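Local coordinates for protein tartronic semialdehyde reductase (Salmonella typhimurium, PDB 1YB4) that probably catalyses the reversible reduction of 2-hydroxy-3-oxopropanoate (tartronic semialdehyde) to (R)-glycerate with NADH or NADPH as the hydride donor, at residues L6-L11 and P17-L22; L22-H27 and A38-S43; A180-A185 and S214-V219; E222-R227 and A281-L286. All coordinates share one frame; numbering follows the deposited sequence.

How the contacts relate
From the N terminus, the four contacts follow one another in series, none nesting in or crossing another. Contact 1 closes the short turn between strand 5-8 and helix 15-24. Contact 2 opens where it ends, at the shared L22, and bridges the stretch holding strand 28-31 to bring helix 39-42 beside helix 15-24; contacts 1 and 2 touch, with A19 and I20 against L41. Contact 3 ties the long helix 167-195 to helix 215-225 across a mostly helical connection. Contact 4 uses the far end of helix 215-225 and spans helices 235-251 and 257-271 to reach helix 283-290; contacts 3 and 4 also touch, I183 against M282 and M224. Contacts 1 and 3 lie about 32 Å apart between centres.

Contact 1: residues L6-L11 and P17-L22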
loop_
_atom_site.group_PDB
_atom_site.type_symbol
_atom_site.label_atom_id
_atom_site.label_comp_id
_atom_site.label_asym_id
_atom_site.label_seq_id
_atom_site.Cartn_x
_atom_site.Cartn_y
_atom_site.Cartn_z
ATOM N N LEU A 6 13.586 40.801 21.788
ATOM C CA LEU A 6 13.085 39.821 20.832
ATOM C C LEU A 6 12.043 40.331 19.873
ATOM O O LEU A 6 11.511 41.420 20.052
ATOM C CB LEU A 6 12.514 38.623 21.596
ATOM C CG LEU A 6 13.294 38.186 22.843
ATOM C CD1 LEU A 6 12.551 37.051 23.544
ATOM C CD2 LEU A 6 14.714 37.768 22.456
ATOM N N GLY A 7 11.764 39.512 18.858
ATOM C CA GLY A 7 10.778 39.827 17.836
ATOM C C GLY A 7 9.985 38.584 17.446
ATOM O O GLY A 7 10.539 37.492 17.361
ATOM N N PHE A 8 8.682 38.742 17.224
ATOM C CA PHE A 8 7.809 37.626 16.857
ATOM C C PHE A 8 7.079 38.004 15.570
ATOM O O PHE A 8 6.341 38.984 15.534
ATOM C CB PHE A 8 6.790 37.350 17.973
ATOM C CG PHE A 8 6.595 35.882 18.267
ATOM C CD1 PHE A 8 7.385 35.235 19.213
ATOM C CD2 PHE A 8 5.645 35.142 17.576
ATOM C CE1 PHE A 8 7.232 33.880 19.467
ATOM C CE2 PHE A 8 5.486 33.786 17.823
ATOM C CZ PHE A 8 6.280 33.154 18.771
ATOM N N ILE A 9 7.278 37.219 14.515
ATOM C CA ILE A 9 6.669 37.526 13.225
ATOM C C ILE A 9 5.416 36.729 12.871
ATOM O O ILE A 9 4.850 36.903 11.799
ATOM C CB ILE A 9 7.720 37.389 12.094
ATOM C CG1 ILE A 9 8.829 38.402 12.336
ATOM C CG2 ILE A 9 7.102 37.635 10.727
ATOM C CD1 ILE A 9 9.811 38.519 11.200
ATOM N N GLY A 10 4.958 35.874 13.769
ATOM C CA GLY A 10 3.761 35.123 13.466
ATOM C C GLY A 10 2.937 34.845 14.698
ATOM O O GLY A 10 3.394 34.179 15.625
ATOM N N LEU A 11 1.720 35.363 14.732
ATOM C CA LEU A 11 0.864 35.107 15.874
ATOM C C LEU A 11 -0.197 34.106 15.443
ATOM O O LEU A 11 -0.043 33.415 14.434
ATOM C CB LEU A 11 0.251 36.418 16.388
ATOM C CG LEU A 11 1.331 37.408 16.878
ATOM C CD1 LEU A 11 0.708 38.713 17.358
ATOM C CD2 LEU A 11 2.130 36.768 18.007
ATOM N N PRO A 17 0.097 32.416 21.800
ATOM C CA PRO A 17 0.388 32.040 23.183
ATOM C C PRO A 17 1.878 31.928 23.449
ATOM O O PRO A 17 2.309 31.993 24.594
ATOM C CB PRO A 17 -0.343 30.703 23.346
ATOM C CG PRO A 17 -0.266 30.121 22.001
ATOM C CD PRO A 17 -0.564 31.310 21.091
HETATM N N MSE A 18 2.664 31.752 22.391
HETATM C CA MSE A 18 4.110 31.648 22.549
HETATM C C MSE A 18 4.666 33.029 22.860
HETATM O O MSE A 18 5.479 33.191 23.786
HETATM C CB MSE A 18 4.747 31.073 21.283
HETATM C CG MSE A 18 4.478 29.569 21.139
HETATM SE SE MSE A 18 4.782 28.808 19.386
HETATM C CE MSE A 18 6.699 28.489 19.531
ATOM N N ALA A 19 4.207 34.022 22.096
ATOM C CA ALA A 19 4.629 35.400 22.296
ATOM C C ALA A 19 4.214 35.807 23.714
ATOM O O ALA A 19 5.007 36.402 24.463
ATOM C CB ALA A 19 3.967 36.319 21.250
ATOM N N ILE A 20 2.977 35.466 24.079
ATOM C CA ILE A 20 2.457 35.777 25.409
ATOM C C ILE A 20 3.351 35.192 26.508
ATOM O O ILE A 20 3.531 35.804 27.551
ATOM C CB ILE A 20 1.019 35.250 25.594
ATOM C CG1 ILE A 20 0.077 35.999 24.655
ATOM C CG2 ILE A 20 0.580 35.424 27.039
ATOM C CD1 ILE A 20 -1.401 35.743 24.921
ATOM N N ASN A 21 3.912 34.010 26.286
ATOM C CA ASN A 21 4.791 33.428 27.292
ATOM C C ASN A 21 6.131 34.164 27.386
ATOM O O ASN A 21 6.686 34.295 28.470
ATOM C CB ASN A 21 5.050 31.946 27.008
ATOM C CG ASN A 21 4.227 31.041 27.885
ATOM O OD1 ASN A 21 3.004 31.010 27.790
ATOM N ND2 ASN A 21 4.897 30.301 28.762
ATOM N N LEU A 22 6.660 34.623 26.254
ATOM C CA LEU A 22 7.930 35.348 26.258
ATOM C C LEU A 22 7.739 36.725 26.912
ATOM O O LEU A 22 8.587 37.187 27.690
ATOM C CB LEU A 22 8.449 35.526 24.830
ATOM C CG LEU A 22 8.949 34.274 24.103
ATOM C CD1 LEU A 22 9.276 34.639 22.684
ATOM C CD2 LEU A 22 10.185 33.709 24.799
#
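The ring of F8, the last residue of strand 5-8, lies against helix 15-24 and is met from several directions. Its aromatic interaction is a CH-pi contact: the methyl CB of A19 sits over one face, 4.1 Å from the centroid of the F8 ring and only 14° off the ring normal. A small residue suits this place, because it lets the helix backbone come close to the flat ring; the CA atoms of F8 and A19 are 6.7 Å apart.

The remaining contacts are purely apolar. At the edge of the ring, near its plane, L22 CD1 approaches F8 CE1 at 3.9 Å, while M18 CB comes in obliquely to F8 CZ at 3.6 Å. M18 and L22 lie one turn apart on the helix, with A19 between them in sequence. Two residues earlier on the strand, L6 CD1 meets L22 CD1 at 4.2 Å, the two side chains crossing at about a right angle. L11, beyond the strand, turns back with its CG beside the backbone N (chi1 -62°), and this brings its CD2 to 3.8 Å from A19 CB. A19 therefore touches both a ring and a branched chain. Outside the pair, L155 of helix 142-155 packs on M18 and L22.

Strand 6-8 and helix 17-22 run nearly antiparallel, at 163°, with axes 9.8 Å apart. Strand, glycine-bearing turn and helix open the first beta-alpha-beta unit, and G10 fits the GxGxxG pattern of a Rossmann fold, consistent with the NAD-binding role of this region.

Contact 2: residues L22-H27 and A38-S43; sequences LARAGH and ADELLS
R24 and E40 both start out with CG anti to the backbone N (chi1 -167° in R24), but then they differ: the arginine chain bends at chi2 and chi3, whereas the glutamate stays extended to its carboxylate. The two ends thereby meet between the two helices in a salt bridge. It is made end-on, with both terminal nitrogens of R24 gripping a single oxygen: R24 NH2 stands 2.8 Å from E40 OE1, and R24 NH1 2.9 Å from that same E40 OE1. Neither bond is straight; the NH2 hydrogen reaches OE1 at 137°. NH2 uses the anti lone pair of OE1, while NH1 comes from its syn side, well out of the carboxylate plane. With guanidinium and carboxylate planes 53° apart, this is not the flat, two-oxygen pairing of the classical bidentate bridge.

The bridge joins the end of helix 15-24 to helix 39-42, which follows strand 28-31 in the Rossmann-type nucleotide-binding domain. Charge suits each place, since a basic residue near a helix C terminus and an acidic one near an N terminus would probably be favoured by the helix dipoles. Helix 15-24 finishes in a Schellman motif, with G26 at positive phi, a conformation that glycine adopts readily. Beneath the bridge the helices meet through apolar residues, L41 lying on A19 and I20. R24 and E40 also touch a crystal neighbour, and lattice contacts may influence how they lie. S43 N still makes a helical bond back to D39 O, 2.8 Å long, although S43 is the first residue to leave helical angles.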
loop_
_atom_site.group_PDB
_atom_site.type_symbol
_atom_site.label_atom_id
_atom_site.label_comp_id
_atom_site.label_asym_id
_atom_site.label_seq_id
_atom_site.Cartn_x
_atom_site.Cartn_y
_atom_site.Cartn_z
ATOM N N LEU A 22 6.660 34.623 26.254
ATOM C CA LEU A 22 7.930 35.348 26.258
ATOM C C LEU A 22 7.739 36.725 26.912
ATOM O O LEU A 22 8.587 37.187 27.690
ATOM C CB LEU A 22 8.449 35.526 24.830
ATOM C CG LEU A 22 8.949 34.274 24.103
ATOM C CD1 LEU A 22 9.276 34.639 22.684
ATOM C CD2 LEU A 22 10.185 33.709 24.799
ATOM N N ALA A 23 6.615 37.367 26.601
ATOM C CA ALA A 23 6.305 38.674 27.154
ATOM C C ALA A 23 6.080 38.567 28.660
ATOM O O ALA A 23 6.497 39.434 29.431
ATOM C CB ALA A 23 5.074 39.240 26.467
ATOM N N ARG A 24 5.440 37.484 29.076
ATOM C CA ARG A 24 5.150 37.258 30.485
ATOM C C ARG A 24 6.420 37.050 31.298
ATOM O O ARG A 24 6.395 37.150 32.519
ATOM C CB ARG A 24 4.246 36.033 30.650
ATOM C CG ARG A 24 3.621 35.881 32.033
ATOM C CD ARG A 24 2.126 36.171 31.970
ATOM N NE ARG A 24 1.409 35.134 31.238
ATOM C CZ ARG A 24 0.150 35.252 30.837
ATOM N NH1 ARG A 24 -0.441 34.258 30.176
ATOM N NH2 ARG A 24 -0.513 36.372 31.087
ATOM N N ALA A 25 7.529 36.749 30.634
ATOM C CA ALA A 25 8.778 36.532 31.356
ATOM C C ALA A 25 9.601 37.808 31.491
ATOM O O ALA A 25 10.727 37.771 31.990
ATOM C CB ALA A 25 9.600 35.461 30.676
ATOM N N GLY A 26 9.046 38.928 31.034
ATOM C CA GLY A 26 9.746 40.199 31.146
ATOM C C GLY A 26 10.381 40.739 29.876
ATOM O O GLY A 26 10.814 41.895 29.832
ATOM N N HIS A 27 10.444 39.915 28.839
ATOM C CA HIS A 27 11.049 40.338 27.585
ATOM C C HIS A 27 10.199 41.366 26.849
ATOM O O HIS A 27 8.976 41.402 26.990
ATOM C CB HIS A 27 11.300 39.119 26.698
ATOM C CG HIS A 27 12.259 38.142 27.296
ATOM N ND1 HIS A 27 13.614 38.384 27.368
ATOM C CD2 HIS A 27 12.053 36.962 27.927
ATOM C CE1 HIS A 27 14.201 37.397 28.023
ATOM N NE2 HIS A 27 13.275 36.522 28.374
ATOM N N ALA A 38 -3.735 39.738 19.895
ATOM C CA ALA A 38 -4.526 39.486 21.089
ATOM C C ALA A 38 -4.207 40.595 22.091
ATOM O O ALA A 38 -3.057 41.031 22.218
ATOM C CB ALA A 38 -4.171 38.130 21.674
ATOM N N ASP A 39 -5.226 41.064 22.796
ATOM C CA ASP A 39 -5.028 42.125 23.775
ATOM C C ASP A 39 -3.984 41.736 24.830
ATOM O O ASP A 39 -3.090 42.525 25.151
ATOM C CB ASP A 39 -6.349 42.434 24.480
ATOM C CG ASP A 39 -6.261 42.219 25.986
ATOM O OD1 ASP A 39 -5.762 43.126 26.693
ATOM O OD2 ASP A 39 -6.670 41.131 26.457
ATOM N N GLU A 40 -4.106 40.518 25.359
ATOM C CA GLU A 40 -3.214 40.025 26.402
ATOM C C GLU A 40 -1.738 40.350 26.208
ATOM O O GLU A 40 -1.086 40.803 27.153
ATOM C CB GLU A 40 -3.389 38.515 26.587
ATOM C CG GLU A 40 -2.674 37.977 27.823
ATOM C CD GLU A 40 -3.076 36.558 28.172
ATOM O OE1 GLU A 40 -2.552 36.019 29.172
ATOM O OE2 GLU A 40 -3.917 35.981 27.446
ATOM N N LEU A 41 -1.202 40.124 25.009
ATOM C CA LEU A 41 0.210 40.424 24.786
ATOM C C LEU A 41 0.421 41.901 24.475
ATOM O O LEU A 41 1.515 42.428 24.667
ATOM C CB LEU A 41 0.825 39.556 23.673
ATOM C CG LEU A 41 0.517 39.802 22.198
ATOM C CD1 LEU A 41 1.544 39.079 21.330
ATOM C CD2 LEU A 41 -0.881 39.325 21.881
ATOM N N LEU A 42 -0.612 42.578 23.992
ATOM C CA LEU A 42 -0.451 43.997 23.729
ATOM C C LEU A 42 -0.271 44.650 25.093
ATOM O O LEU A 42 0.706 45.363 25.323
ATOM C CB LEU A 42 -1.672 44.579 23.007
ATOM C CG LEU A 42 -1.637 44.474 21.478
ATOM C CD1 LEU A 42 -2.914 45.030 20.880
ATOM C CD2 LEU A 42 -0.428 45.235 20.943
ATOM N N SER A 43 -1.195 44.367 26.005
ATOM C CA SER A 43 -1.146 44.926 27.351
ATOM C C SER A 43 -0.159 44.175 28.234
ATOM O O SER A 43 -0.415 43.971 29.421
ATOM C CB SER A 43 -2.528 44.858 28.004
ATOM O OG SER A 43 -2.818 43.532 28.426
#

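Contact 3: residues A180-A185 and S214-V219; sequences ALNIEA and SRILEV
Between segments 180-185 and 214-219 the CA atoms come nearest at I183 and I216, 6.3 Å apart. The long helix 167-195 here packs against the start of helix 215-225 within the all-helical C-terminal part of this HIBADH-related enzyme. I216 is the side chain that enters the interface, its two branches shared between neighbouring residues. I216 CG1, set beside the backbone N (chi1 -67°), reaches N182 CB at 3.6 Å, and I216 CG2 rests on I183, 3.8 Å from I183 CG1 and equally close to the I183 backbone N. A beta-branched residue suits this place because it can fill both positions at once.

The buried N182 gives its CB to this apolar contact and its amide to water. It also packs on N182 of the second subunit, so the contact lies next to a subunit interface. R215 makes a cation-pi contact with F211 of that subunit. A water links the two helices: it accepts from N182 ND2 at 3.0 Å and, weakly, from I216 N. S214 is the N-cap of helix 215-225, where a short hydroxyl can fold back on the first turn: S214 OG accepts from L217 N at 2.6 Å, almost straight at 170°.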
loop_
_atom_site.group_PDB
_atom_site.type_symbol
_atom_site.label_atom_id
_atom_site.label_comp_id
_atom_site.label_asym_id
_atom_site.label_seq_id
_atom_site.Cartn_x
_atom_site.Cartn_y
_atom_site.Cartn_z
ATOM N N ALA A 180 1.871 8.896 12.951
ATOM C CA ALA A 180 0.841 8.464 12.008
ATOM C C ALA A 180 0.859 6.941 11.837
ATOM O O ALA A 180 -0.160 6.267 11.998
ATOM C CB ALA A 180 1.048 9.148 10.657
ATOM N N LEU A 181 2.020 6.395 11.504
ATOM C CA LEU A 181 2.114 4.965 11.334
ATOM C C LEU A 181 1.760 4.182 12.619
ATOM O O LEU A 181 1.129 3.128 12.536
ATOM C CB LEU A 181 3.513 4.597 10.808
ATOM C CG LEU A 181 3.577 4.686 9.277
ATOM C CD1 LEU A 181 3.157 6.084 8.818
ATOM C CD2 LEU A 181 4.978 4.349 8.804
ATOM N N ASN A 182 2.147 4.692 13.795
ATOM C CA ASN A 182 1.835 4.007 15.062
ATOM C C ASN A 182 0.331 4.053 15.323
ATOM O O ASN A 182 -0.266 3.049 15.737
ATOM C CB ASN A 182 2.590 4.642 16.224
ATOM C CG ASN A 182 4.004 4.132 16.332
ATOM O OD1 ASN A 182 4.562 3.620 15.358
ATOM N ND2 ASN A 182 4.603 4.273 17.513
ATOM N N ILE A 183 -0.287 5.202 15.055
ATOM C CA ILE A 183 -1.728 5.330 15.248
ATOM C C ILE A 183 -2.454 4.351 14.325
ATOM O O ILE A 183 -3.408 3.694 14.734
ATOM C CB ILE A 183 -2.233 6.779 14.957
ATOM C CG1 ILE A 183 -1.732 7.730 16.047
ATOM C CG2 ILE A 183 -3.745 6.810 14.932
ATOM C CD1 ILE A 183 -2.007 9.222 15.769
ATOM N N GLU A 184 -1.992 4.236 13.085
ATOM C CA GLU A 184 -2.641 3.342 12.141
ATOM C C GLU A 184 -2.437 1.893 12.576
ATOM O O GLU A 184 -3.334 1.054 12.434
ATOM C CB GLU A 184 -2.083 3.578 10.738
ATOM C CG GLU A 184 -2.981 3.104 9.598
ATOM C CD GLU A 184 -2.819 1.629 9.284
ATOM O OE1 GLU A 184 -1.792 1.037 9.688
ATOM O OE2 GLU A 184 -3.714 1.069 8.610
ATOM N N ALA A 185 -1.265 1.602 13.124
ATOM C CA ALA A 185 -0.984 0.248 13.576
ATOM C C ALA A 185 -1.944 -0.179 14.693
ATOM O O ALA A 185 -2.550 -1.248 14.626
ATOM C CB ALA A 185 0.464 0.134 14.033
ATOM N N SER A 214 3.739 1.177 23.299
ATOM C CA SER A 214 4.027 2.466 22.694
ATOM C C SER A 214 3.318 3.590 23.436
ATOM O O SER A 214 2.362 3.359 24.183
ATOM C CB SER A 214 3.572 2.493 21.227
ATOM O OG SER A 214 2.213 2.903 21.113
ATOM N N ARG A 215 3.781 4.814 23.201
ATOM C CA ARG A 215 3.185 5.991 23.812
ATOM C C ARG A 215 1.840 6.241 23.134
ATOM O O ARG A 215 0.963 6.906 23.697
ATOM C CB ARG A 215 4.114 7.185 23.622
ATOM C CG ARG A 215 3.623 8.470 24.225
ATOM C CD ARG A 215 3.315 8.335 25.702
ATOM N NE ARG A 215 2.956 9.634 26.258
ATOM C CZ ARG A 215 2.246 9.812 27.368
ATOM N NH1 ARG A 215 1.803 8.762 28.062
ATOM N NH2 ARG A 215 1.980 11.044 27.788
ATOM N N ILE A 216 1.696 5.683 21.927
ATOM C CA ILE A 216 0.484 5.794 21.109
ATOM C C ILE A 216 -0.603 4.803 21.532
ATOM O O ILE A 216 -1.775 5.172 21.622
ATOM C CB ILE A 216 0.798 5.547 19.605
ATOM C CG1 ILE A 216 1.662 6.685 19.067
ATOM C CG2 ILE A 216 -0.505 5.415 18.796
ATOM C CD1 ILE A 216 0.994 8.016 19.142
ATOM N N LEU A 217 -0.227 3.542 21.746
ATOM C CA LEU A 217 -1.193 2.539 22.187
ATOM C C LEU A 217 -1.735 2.934 23.560
ATOM O O LEU A 217 -2.898 2.717 23.874
ATOM C CB LEU A 217 -0.526 1.171 22.290
ATOM C CG LEU A 217 -1.345 0.053 22.942
ATOM C CD1 LEU A 217 -2.575 -0.251 22.084
ATOM C CD2 LEU A 217 -0.475 -1.187 23.119
ATOM N N GLU A 218 -0.877 3.521 24.379
ATOM C CA GLU A 218 -1.286 3.936 25.708
ATOM C C GLU A 218 -2.319 5.055 25.677
ATOM O O GLU A 218 -3.427 4.903 26.200
ATOM C CB GLU A 218 -0.079 4.399 26.507
ATOM C CG GLU A 218 -0.385 4.613 27.965
ATOM C CD GLU A 218 0.740 5.313 28.672
ATOM O OE1 GLU A 218 1.910 5.110 28.261
ATOM O OE2 GLU A 218 0.450 6.055 29.638
ATOM N N VAL A 219 -1.950 6.180 25.069
ATOM C CA VAL A 219 -2.847 7.317 24.982
ATOM C C VAL A 219 -3.906 7.158 23.902
ATOM O O VAL A 219 -5.090 7.017 24.211
ATOM C CB VAL A 219 -2.073 8.626 24.730
ATOM C CG1 VAL A 219 -3.057 9.803 24.664
ATOM C CG2 VAL A 219 -1.040 8.857 25.855
HETATM O O HOH W 1 4.460 5.851 20.100
#

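Contact 4: residues E222-R227 and A281-L286; sequences ERMINR and AMVQAL
M224, modelled as selenomethionine, crosses V283 at a slant and ties helix 215-225 to helix 283-290 in the helical C-terminal part of the chain. Its CB lies 4.1 Å from V283 CG1. The next atom, M224 CG, set beside the backbone N (chi1 -67°), is closer, 3.7 Å from V283 CG1. M224 SE then lies over the valine's stem, 3.7 Å from V283 CB, and the chain bends at chi3 to send M224 CE onward to I183 O, 3.7 Å away, on helix 167-195. A long flexible thioether suits a seam where three helices meet, and the branched valine offers it a compact apolar surface.

Just past the helix end, R227 folds back over the same region. Its guanidinium lies obliquely to V283 CG1, with R227 NH1 4.4 Å from that methyl. R227 NH1 has its salt-bridge partner in E287, one turn beyond V283, while K293 brings a like charge near R227 NH2. Q284 NE2 and R227 NH2 are both donors, and the 4.2 Å between them is a loose van der Waals neighbourhood, with amide and guanidinium planes 72° apart. R227 NH1 also donates to M224 O at 3.2 Å, in the carbonyl plane and with an angle of 148° at the hydrogen.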
loop_
_atom_site.group_PDB
_atom_site.type_symbol
_atom_site.label_atom_id
_atom_site.label_comp_id
_atom_site.label_asym_id
_atom_site.label_seq_id
_atom_site.Cartn_x
_atom_site.Cartn_y
_atom_site.Cartn_z
ATOM N N GLU A 222 -6.409 4.278 24.060
ATOM C CA GLU A 222 -7.513 4.599 24.958
ATOM C C GLU A 222 -8.554 5.487 24.255
ATOM O O GLU A 222 -9.755 5.226 24.324
ATOM C CB GLU A 222 -6.957 5.305 26.203
ATOM C CG GLU A 222 -7.936 5.468 27.356
ATOM C CD GLU A 222 -8.036 4.221 28.223
ATOM O OE1 GLU A 222 -8.458 3.158 27.707
ATOM O OE2 GLU A 222 -7.689 4.308 29.424
ATOM N N ARG A 223 -8.082 6.527 23.573
ATOM C CA ARG A 223 -8.968 7.433 22.865
ATOM C C ARG A 223 -9.882 6.718 21.871
ATOM O O ARG A 223 -11.010 7.154 21.632
ATOM C CB ARG A 223 -8.154 8.509 22.136
ATOM C CG ARG A 223 -7.515 9.544 23.038
ATOM C CD ARG A 223 -6.608 10.500 22.255
ATOM N NE ARG A 223 -5.854 11.398 23.132
ATOM C CZ ARG A 223 -4.969 12.305 22.719
ATOM N NH1 ARG A 223 -4.709 12.453 21.427
ATOM N NH2 ARG A 223 -4.331 13.061 23.606
HETATM N N MSE A 224 -9.402 5.611 21.306
HETATM C CA MSE A 224 -10.173 4.850 20.327
HETATM C C MSE A 224 -11.259 4.006 20.964
HETATM O O MSE A 224 -12.353 3.854 20.408
HETATM C CB MSE A 224 -9.246 3.942 19.511
HETATM C CG MSE A 224 -8.259 4.673 18.590
HETATM SE SE MSE A 224 -6.956 3.465 17.735
HETATM C CE MSE A 224 -5.424 4.668 17.676
ATOM N N ILE A 225 -10.946 3.448 22.129
ATOM C CA ILE A 225 -11.884 2.601 22.854
ATOM C C ILE A 225 -13.044 3.389 23.460
ATOM O O ILE A 225 -14.211 3.035 23.291
ATOM C CB ILE A 225 -11.168 1.835 23.983
ATOM C CG1 ILE A 225 -10.024 0.983 23.396
ATOM C CG2 ILE A 225 -12.170 0.962 24.722
ATOM C CD1 ILE A 225 -9.263 0.114 24.413
ATOM N N ASN A 226 -12.721 4.468 24.158
ATOM C CA ASN A 226 -13.758 5.267 24.783
ATOM C C ASN A 226 -14.395 6.246 23.809
ATOM O O ASN A 226 -15.179 7.099 24.214
ATOM C CB ASN A 226 -13.183 6.008 25.991
ATOM C CG ASN A 226 -12.467 5.072 26.954
ATOM O OD1 ASN A 226 -12.898 3.932 27.166
ATOM N ND2 ASN A 226 -11.377 5.552 27.553
ATOM N N ARG A 227 -14.061 6.107 22.526
ATOM C CA ARG A 227 -14.579 6.976 21.454
ATOM C C ARG A 227 -14.423 8.471 21.744
ATOM O O ARG A 227 -15.263 9.281 21.353
ATOM C CB ARG A 227 -16.052 6.665 21.179
ATOM C CG ARG A 227 -16.369 5.181 21.192
ATOM C CD ARG A 227 -15.561 4.441 20.154
ATOM N NE ARG A 227 -16.030 4.722 18.799
ATOM C CZ ARG A 227 -15.405 4.303 17.706
ATOM N NH1 ARG A 227 -14.289 3.593 17.821
ATOM N NH2 ARG A 227 -15.890 4.592 16.509
ATOM N N ALA A 281 -8.724 9.535 15.636
ATOM C CA ALA A 281 -9.936 9.248 14.886
ATOM C C ALA A 281 -9.622 8.384 13.657
ATOM O O ALA A 281 -10.520 7.927 12.938
ATOM C CB ALA A 281 -10.582 10.543 14.461
HETATM N N MSE A 282 -8.332 8.191 13.421
HETATM C CA MSE A 282 -7.840 7.372 12.326
HETATM C C MSE A 282 -8.564 6.040 12.302
HETATM O O MSE A 282 -8.930 5.546 11.241
HETATM C CB MSE A 282 -6.337 7.124 12.519
HETATM C CG MSE A 282 -5.739 5.979 11.715
HETATM SE SE MSE A 282 -5.613 6.381 9.836
HETATM C CE MSE A 282 -6.977 5.232 9.199
ATOM N N VAL A 283 -8.770 5.471 13.486
ATOM C CA VAL A 283 -9.401 4.166 13.635
ATOM C C VAL A 283 -10.701 4.033 12.877
ATOM O O VAL A 283 -11.062 2.946 12.416
ATOM C CB VAL A 283 -9.631 3.833 15.139
ATOM C CG1 VAL A 283 -10.565 4.849 15.760
ATOM C CG2 VAL A 283 -10.174 2.411 15.294
ATOM N N GLN A 284 -11.406 5.140 12.729
ATOM C CA GLN A 284 -12.680 5.105 12.022
ATOM C C GLN A 284 -12.523 4.671 10.566
ATOM O O GLN A 284 -13.426 4.058 10.000
ATOM C CB GLN A 284 -13.360 6.478 12.090
ATOM C CG GLN A 284 -13.712 6.901 13.508
ATOM C CD GLN A 284 -14.624 8.110 13.549
ATOM O OE1 GLN A 284 -14.227 9.219 13.185
ATOM N NE2 GLN A 284 -15.860 7.898 13.983
ATOM N N ALA A 285 -11.378 4.981 9.965
ATOM C CA ALA A 285 -11.151 4.613 8.576
ATOM C C ALA A 285 -11.122 3.112 8.426
ATOM O O ALA A 285 -11.706 2.571 7.495
ATOM C CB ALA A 285 -9.866 5.210 8.075
ATOM N N LEU A 286 -10.443 2.430 9.342
ATOM C CA LEU A 286 -10.395 0.981 9.259
ATOM C C LEU A 286 -11.713 0.347 9.700
ATOM O O LEU A 286 -12.076 -0.736 9.236
ATOM C CB LEU A 286 -9.220 0.442 10.068
ATOM C CG LEU A 286 -7.946 0.883 9.351
ATOM C CD1 LEU A 286 -7.514 2.224 9.864
ATOM C CD2 LEU A 286 -6.878 -0.110 9.567
#